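Local coordinates for protein beta-N-acetylhexosaminidase (PDB 4YYF) that probably hydrolyses terminal non-reducing N-acetyl-D-hexosamine residues from N-acetyl-beta-D-hexosaminides, as a family 3 glycoside hydrolase from Mycobacterium smegmatis, at residues I71-W76 / V101-E106; L265-Y270 / L312-D317. The protein carries 1 engineered substitution. One frame throughout, in Å; residues are numbered along the deposited sequence.

Contact 1: residues I71-W76 / V101-E106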
loop_
_atom_site.group_PDB
_atom_site.type_symbol
_atom_site.label_atom_id
_atom_site.label_comp_id
_atom_site.label_asym_id
_atom_site.label_seq_id
_atom_site.Cartn_x
_atom_site.Cartn_y
_atom_site.Cartn_z
ATOM N N ILE A 71 3.232 -2.240 10.615
ATOM C CA ILE A 71 2.284 -3.309 10.892
ATOM C C ILE A 71 0.953 -2.950 10.250
ATOM O O ILE A 71 0.623 -1.771 10.119
ATOM C CB ILE A 71 2.099 -3.550 12.405
ATOM C CG1 ILE A 71 1.682 -2.259 13.109
ATOM C CG2 ILE A 71 3.391 -4.141 13.009
ATOM C CD1 ILE A 71 1.268 -2.463 14.581
HETATM N N MSE A 72 0.196 -3.961 9.833
HETATM C CA MSE A 72 -1.086 -3.703 9.203
HETATM C C MSE A 72 -2.230 -4.264 10.044
HETATM O O MSE A 72 -2.151 -5.374 10.571
HETATM C CB MSE A 72 -1.158 -4.298 7.798
HETATM C CG MSE A 72 -2.453 -3.915 7.095
HETATM SE SE MSE A 72 -2.641 -4.749 5.365
HETATM C CE MSE A 72 -4.285 -3.877 4.777
ATOM N N ILE A 73 -3.291 -3.475 10.153
ATOM C CA ILE A 73 -4.508 -3.880 10.829
ATOM C C ILE A 73 -5.452 -4.410 9.753
ATOM O O ILE A 73 -5.701 -3.733 8.758
ATOM C CB ILE A 73 -5.182 -2.668 11.494
ATOM C CG1 ILE A 73 -4.212 -1.949 12.444
ATOM C CG2 ILE A 73 -6.450 -3.075 12.216
ATOM C CD1 ILE A 73 -3.666 -2.812 13.565
ATOM N N GLY A 74 -6.003 -5.605 9.948
ATOM C CA GLY A 74 -6.932 -6.153 8.977
ATOM C C GLY A 74 -8.121 -6.810 9.627
ATOM O O GLY A 74 -8.305 -6.702 10.843
ATOM N N SER A 75 -8.926 -7.512 8.832
ATOM C CA SER A 75 -10.069 -8.248 9.371
ATOM C C SER A 75 -9.627 -9.326 10.373
ATOM O O SER A 75 -10.403 -9.747 11.220
ATOM C CB SER A 75 -10.878 -8.885 8.241
ATOM O OG SER A 75 -10.042 -9.692 7.443
ATOM N N TRP A 76 -8.372 -9.751 10.271
ATOM C CA TRP A 76 -7.803 -10.783 11.142
ATOM C C TRP A 76 -7.304 -10.191 12.470
ATOM O O TRP A 76 -6.788 -10.907 13.321
ATOM C CB TRP A 76 -6.626 -11.459 10.417
ATOM C CG TRP A 76 -5.580 -10.459 10.047
ATOM C CD1 TRP A 76 -4.540 -10.039 10.820
ATOM C CD2 TRP A 76 -5.492 -9.722 8.818
ATOM N NE1 TRP A 76 -3.809 -9.084 10.152
ATOM C CE2 TRP A 76 -4.372 -8.874 8.922
ATOM C CE3 TRP A 76 -6.253 -9.699 7.645
ATOM C CZ2 TRP A 76 -3.990 -8.009 7.890
ATOM C CZ3 TRP A 76 -5.873 -8.842 6.622
ATOM C CH2 TRP A 76 -4.753 -8.009 6.750
ATOM N N VAL A 101 1.513 2.403 10.904
ATOM C CA VAL A 101 0.374 1.556 11.224
ATOM C C VAL A 101 -0.649 1.737 10.117
ATOM O O VAL A 101 -1.188 2.821 9.959
ATOM C CB VAL A 101 -0.241 1.967 12.573
ATOM C CG1 VAL A 101 -1.486 1.103 12.886
ATOM C CG2 VAL A 101 0.821 1.826 13.681
ATOM N N SER A 102 -0.902 0.679 9.350
ATOM C CA SER A 102 -1.708 0.798 8.139
ATOM C C SER A 102 -2.980 -0.027 8.232
ATOM O O SER A 102 -3.088 -0.923 9.073
ATOM C CB SER A 102 -0.889 0.384 6.916
ATOM O OG SER A 102 -0.412 -0.948 7.056
ATOM N N VAL A 103 -3.936 0.273 7.348
ATOM C CA VAL A 103 -5.239 -0.373 7.351
ATOM C C VAL A 103 -5.905 -0.173 5.984
ATOM O O VAL A 103 -5.604 0.800 5.281
ATOM C CB VAL A 103 -6.142 0.224 8.478
ATOM C CG1 VAL A 103 -6.470 1.704 8.187
ATOM C CG2 VAL A 103 -7.432 -0.595 8.645
ATOM N N ASP A 104 -6.779 -1.100 5.600
ATOM C CA ASP A 104 -7.693 -0.892 4.475
ATOM C C ASP A 104 -8.969 -0.201 4.963
ATOM O O ASP A 104 -9.903 -0.860 5.406
ATOM C CB ASP A 104 -8.109 -2.225 3.847
ATOM C CG ASP A 104 -7.109 -2.751 2.831
ATOM O OD1 ASP A 104 -6.203 -1.998 2.410
ATOM O OD2 ASP A 104 -7.243 -3.934 2.434
ATOM N N GLU A 105 -9.030 1.119 4.869
ATOM C CA GLU A 105 -10.230 1.838 5.295
ATOM C C GLU A 105 -10.761 2.692 4.136
ATOM O O GLU A 105 -10.479 3.893 4.047
ATOM C CB GLU A 105 -9.926 2.669 6.552
ATOM C CG GLU A 105 -11.123 3.357 7.173
ATOM C CD GLU A 105 -12.346 2.465 7.270
ATOM O OE1 GLU A 105 -13.308 2.696 6.512
ATOM O OE2 GLU A 105 -12.362 1.544 8.115
ATOM N N GLU A 106 -11.513 2.046 3.241
ATOM C CA GLU A 106 -12.028 2.667 2.012
ATOM C C GLU A 106 -13.470 3.108 2.176
ATOM O O GLU A 106 -13.921 4.045 1.515
ATOM C CB GLU A 106 -11.983 1.657 0.849
ATOM C CG GLU A 106 -10.598 1.087 0.552
ATOM C CD GLU A 106 -10.636 -0.092 -0.407
ATOM O OE1 GLU A 106 -11.591 -0.174 -1.218
ATOM O OE2 GLU A 106 -9.709 -0.940 -0.343
HETATM O O HOH W 1 2.131 0.093 8.032
HETATM O O HOH W 2 -7.027 -3.675 6.567
#

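Contact 2: residues L265-Y270 / L312-D317. Engineered in segment 265-270: Val269 (natural residue Ala).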
loop_
_atom_site.group_PDB
_atom_site.type_symbol
_atom_site.label_atom_id
_atom_site.label_comp_id
_atom_site.label_asym_id
_atom_site.label_seq_id
_atom_site.Cartn_x
_atom_site.Cartn_y
_atom_site.Cartn_z
ATOM N N LEU A 265 5.859 -7.423 -9.277
ATOM C CA LEU A 265 7.155 -8.115 -9.327
ATOM C C LEU A 265 7.926 -7.848 -10.620
ATOM O O LEU A 265 8.891 -8.544 -10.934
ATOM C CB LEU A 265 6.966 -9.630 -9.152
ATOM C CG LEU A 265 6.133 -10.105 -7.959
ATOM C CD1 LEU A 265 6.194 -11.631 -7.848
ATOM C CD2 LEU A 265 6.567 -9.458 -6.649
ATOM N N SER A 266 7.508 -6.839 -11.375
ATOM C CA SER A 266 8.124 -6.564 -12.672
ATOM C C SER A 266 8.822 -5.202 -12.645
ATOM O O SER A 266 8.196 -4.184 -12.292
ATOM C CB SER A 266 7.047 -6.628 -13.767
ATOM O OG SER A 266 7.480 -6.070 -14.994
ATOM N N PRO A 267 10.126 -5.168 -12.994
ATOM C CA PRO A 267 10.862 -3.895 -13.020
ATOM C C PRO A 267 10.207 -2.894 -13.947
ATOM O O PRO A 267 10.249 -1.692 -13.685
ATOM C CB PRO A 267 12.232 -4.290 -13.589
ATOM C CG PRO A 267 12.403 -5.710 -13.176
ATOM C CD PRO A 267 11.014 -6.322 -13.237
ATOM N N ALA A 268 9.596 -3.387 -15.015
ATOM C CA ALA A 268 8.944 -2.502 -15.975
ATOM C C ALA A 268 7.890 -1.604 -15.332
ATOM O O ALA A 268 7.731 -0.442 -15.722
ATOM C CB ALA A 268 8.344 -3.298 -17.098
ATOM N N VAL A 269 7.161 -2.141 -14.360
ATOM C CA VAL A 269 6.102 -1.382 -13.711
ATOM C C VAL A 269 6.676 -0.203 -12.943
ATOM O O VAL A 269 6.180 0.925 -13.054
ATOM C CB VAL A 269 5.308 -2.264 -12.750
ATOM C CG1 VAL A 269 4.038 -1.544 -12.288
ATOM C CG2 VAL A 269 4.949 -3.509 -13.446
ATOM N N TYR A 270 7.735 -0.464 -12.183
ATOM C CA TYR A 270 8.358 0.575 -11.377
ATOM C C TYR A 270 9.079 1.594 -12.247
ATOM O O TYR A 270 8.992 2.796 -11.985
ATOM C CB TYR A 270 9.262 -0.051 -10.307
ATOM C CG TYR A 270 8.467 -0.960 -9.394
ATOM C CD1 TYR A 270 7.751 -0.446 -8.324
ATOM C CD2 TYR A 270 8.395 -2.333 -9.631
ATOM C CE1 TYR A 270 6.999 -1.272 -7.500
ATOM C CE2 TYR A 270 7.654 -3.163 -8.809
ATOM C CZ TYR A 270 6.963 -2.630 -7.747
ATOM O OH TYR A 270 6.231 -3.462 -6.935
ATOM N N LEU A 312 11.235 -6.179 -4.134
ATOM C CA LEU A 312 12.277 -5.195 -3.840
ATOM C C LEU A 312 13.284 -5.102 -4.974
ATOM O O LEU A 312 13.829 -4.019 -5.227
ATOM C CB LEU A 312 12.988 -5.514 -2.512
ATOM C CG LEU A 312 12.062 -5.566 -1.301
ATOM C CD1 LEU A 312 12.846 -5.937 -0.026
ATOM C CD2 LEU A 312 11.309 -4.241 -1.131
ATOM N N GLN A 313 13.533 -6.222 -5.657
ATOM C CA GLN A 313 14.383 -6.211 -6.856
ATOM C C GLN A 313 13.732 -5.389 -7.957
ATOM O O GLN A 313 14.407 -4.657 -8.687
ATOM C CB GLN A 313 14.585 -7.624 -7.418
ATOM C CG GLN A 313 15.542 -8.520 -6.679
ATOM C CD GLN A 313 15.566 -9.920 -7.282
ATOM O OE1 GLN A 313 14.528 -10.448 -7.695
ATOM N NE2 GLN A 313 16.751 -10.515 -7.357
ATOM N N ALA A 314 12.419 -5.533 -8.095
ATOM C CA ALA A 314 11.703 -4.890 -9.192
ATOM C C ALA A 314 11.594 -3.380 -8.970
ATOM O O ALA A 314 11.569 -2.607 -9.918
ATOM C CB ALA A 314 10.333 -5.514 -9.376
ATOM N N GLY A 315 11.517 -2.957 -7.718
ATOM C CA GLY A 315 11.505 -1.533 -7.446
ATOM C C GLY A 315 10.534 -1.061 -6.389
ATOM O O GLY A 315 10.424 0.145 -6.155
ATOM N N ALA A 316 9.840 -1.987 -5.726
ATOM C CA ALA A 316 8.981 -1.590 -4.618
ATOM C C ALA A 316 9.829 -1.051 -3.466
ATOM O O ALA A 316 10.952 -1.509 -3.248
ATOM C CB ALA A 316 8.119 -2.760 -4.148
ATOM N N ASP A 317 9.295 -0.076 -2.734
ATOM C CA ASP A 317 9.972 0.427 -1.535
ATOM C C ASP A 317 9.481 -0.303 -0.305
ATOM O O ASP A 317 10.115 -0.262 0.751
ATOM C CB ASP A 317 9.649 1.894 -1.299
ATOM C CG ASP A 317 10.061 2.768 -2.438
ATOM O OD1 ASP A 317 11.255 2.741 -2.799
ATOM O OD2 ASP A 317 9.182 3.478 -2.970
#

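Contact 1: residues I71-W76 / V101-E106
Met72, present as selenomethionine, lies against Ser102 and ends at Asp104. Its CB is 3.5 Å from Ser102 OG, and CG, anti to the backbone N (chi1 -175°), packs against both the hydroxyl and the carbonyl oxygen of Ser102. The chain then runs extended through SE, which carries the methyl CE past Val103 to the carboxylate of Asp104, 3.6 Å from its OD1; the two side chains cross obliquely. This is a van der Waals contact of a methyl with a carboxylate whose OD1 also makes a weak, long ion pair with Lys203. Formic acid, probably from the crystallisation liquor, is bound beside Asp104 and may mark a pocket.

Strands 70-73 and 100-107, which carry these side chains, pair in parallel. Ser102 grips its neighbour with both backbone polar groups: its N donates to Ile71 O (3.0 Å), and its O receives Ile73 N in a nearly straight bond of 2.8 Å. Where the strands part, a water takes over, donating to Ile73 O and accepting from Asp104 N. Another water joins Ile71 O to Ser102 OG. On the sheet face away from Met72, Ile73 CG1 meets Val101 CG1 at 4.1 Å, and Ile71 CG1 packs against Val101 CG2.

The pair closes a beta-alpha-beta unit of the TIM-barrel-type domain, with helix 86-93 as the crossover. Leu87 of that helix touches Ile71 and Val101, helix 56-66 also packs on Ile71, and strands 49-52 and 153-154 flank the pair in the sheet.

Contact 2: residues L265-Y270 / L312-D317
Tyr270 lays one face of its ring over the backbone that leaves helix 304-314. Gly315 C and Ala316 N each sit 3.4 Å above the ring plane, displaced toward the rim, and Gly315 CA adds a CH-pi contact 4.0 Å from the ring centroid. The side chain starts toward the other segment, with CG anti to the carbonyl carbon (chi1 -60°), and the ring spans the turn, its CD2 and CE2 at Ala314, its CE1 and OH at Ala316. Tyr270 CE2 is 3.6 Å from Ala314 CB, while at the far end Tyr270 OH lies 3.4 Å from Ala316 CB. That hydroxyl is hydrogen-bonded to Ser264 O, just ahead of the segment, which ties down the phenol end of the ring.

Gly315 is where the helix stops. At its positive phi of 138° a CB would be jammed against the Ala314 carbonyl O, and would run into Tyr270 CB as well; without one, the backbone presses flat on the ring. The turn ends one of the helices that surround the barrel in this TIM-barrel-type domain and leads into strand 319-321, whereas Tyr270 belongs to the first turn of helix 267-275.

Ala314 points its methyl at the start of that helix, meeting the carbonyl carbons of Leu265 and Ser266 as well as the tyrosine ring. Pro267 comes alongside: its CD is 4.0 Å from Ala314 CB, and its CA makes a CA-H...O contact of 3.4 Å with Ala314 O. Ser266 stands at the N-cap of helix 267-275, its OG accepting a weak bond from Ala268 N. Beyond Tyr270, Val249, Val287 and Thr289 of the barrel strands pack against its side chain.

Contact 1 and contact 2 lie on opposite sides of the chain's centre, their centres 23 Å apart and their nearest atoms about 12 Å apart. Contact 1 pairs neighbouring strands; contact 2, packing one helix start against another's end, is farther out, its centre about 14 Å from the centre of the chain against 10 Å. Asp104 lies just past the C-terminal end of strand part 101-103, the end where TIM barrels carry their active sites, so contact 1 is probably on the catalytic side; formic acid is about 3 Å from its side chain (nearest atoms). Contact 2 leads into the N-terminal end of strand 319-321, away from that side, with a sodium ion about 5 Å from Gly315 (nearest atoms).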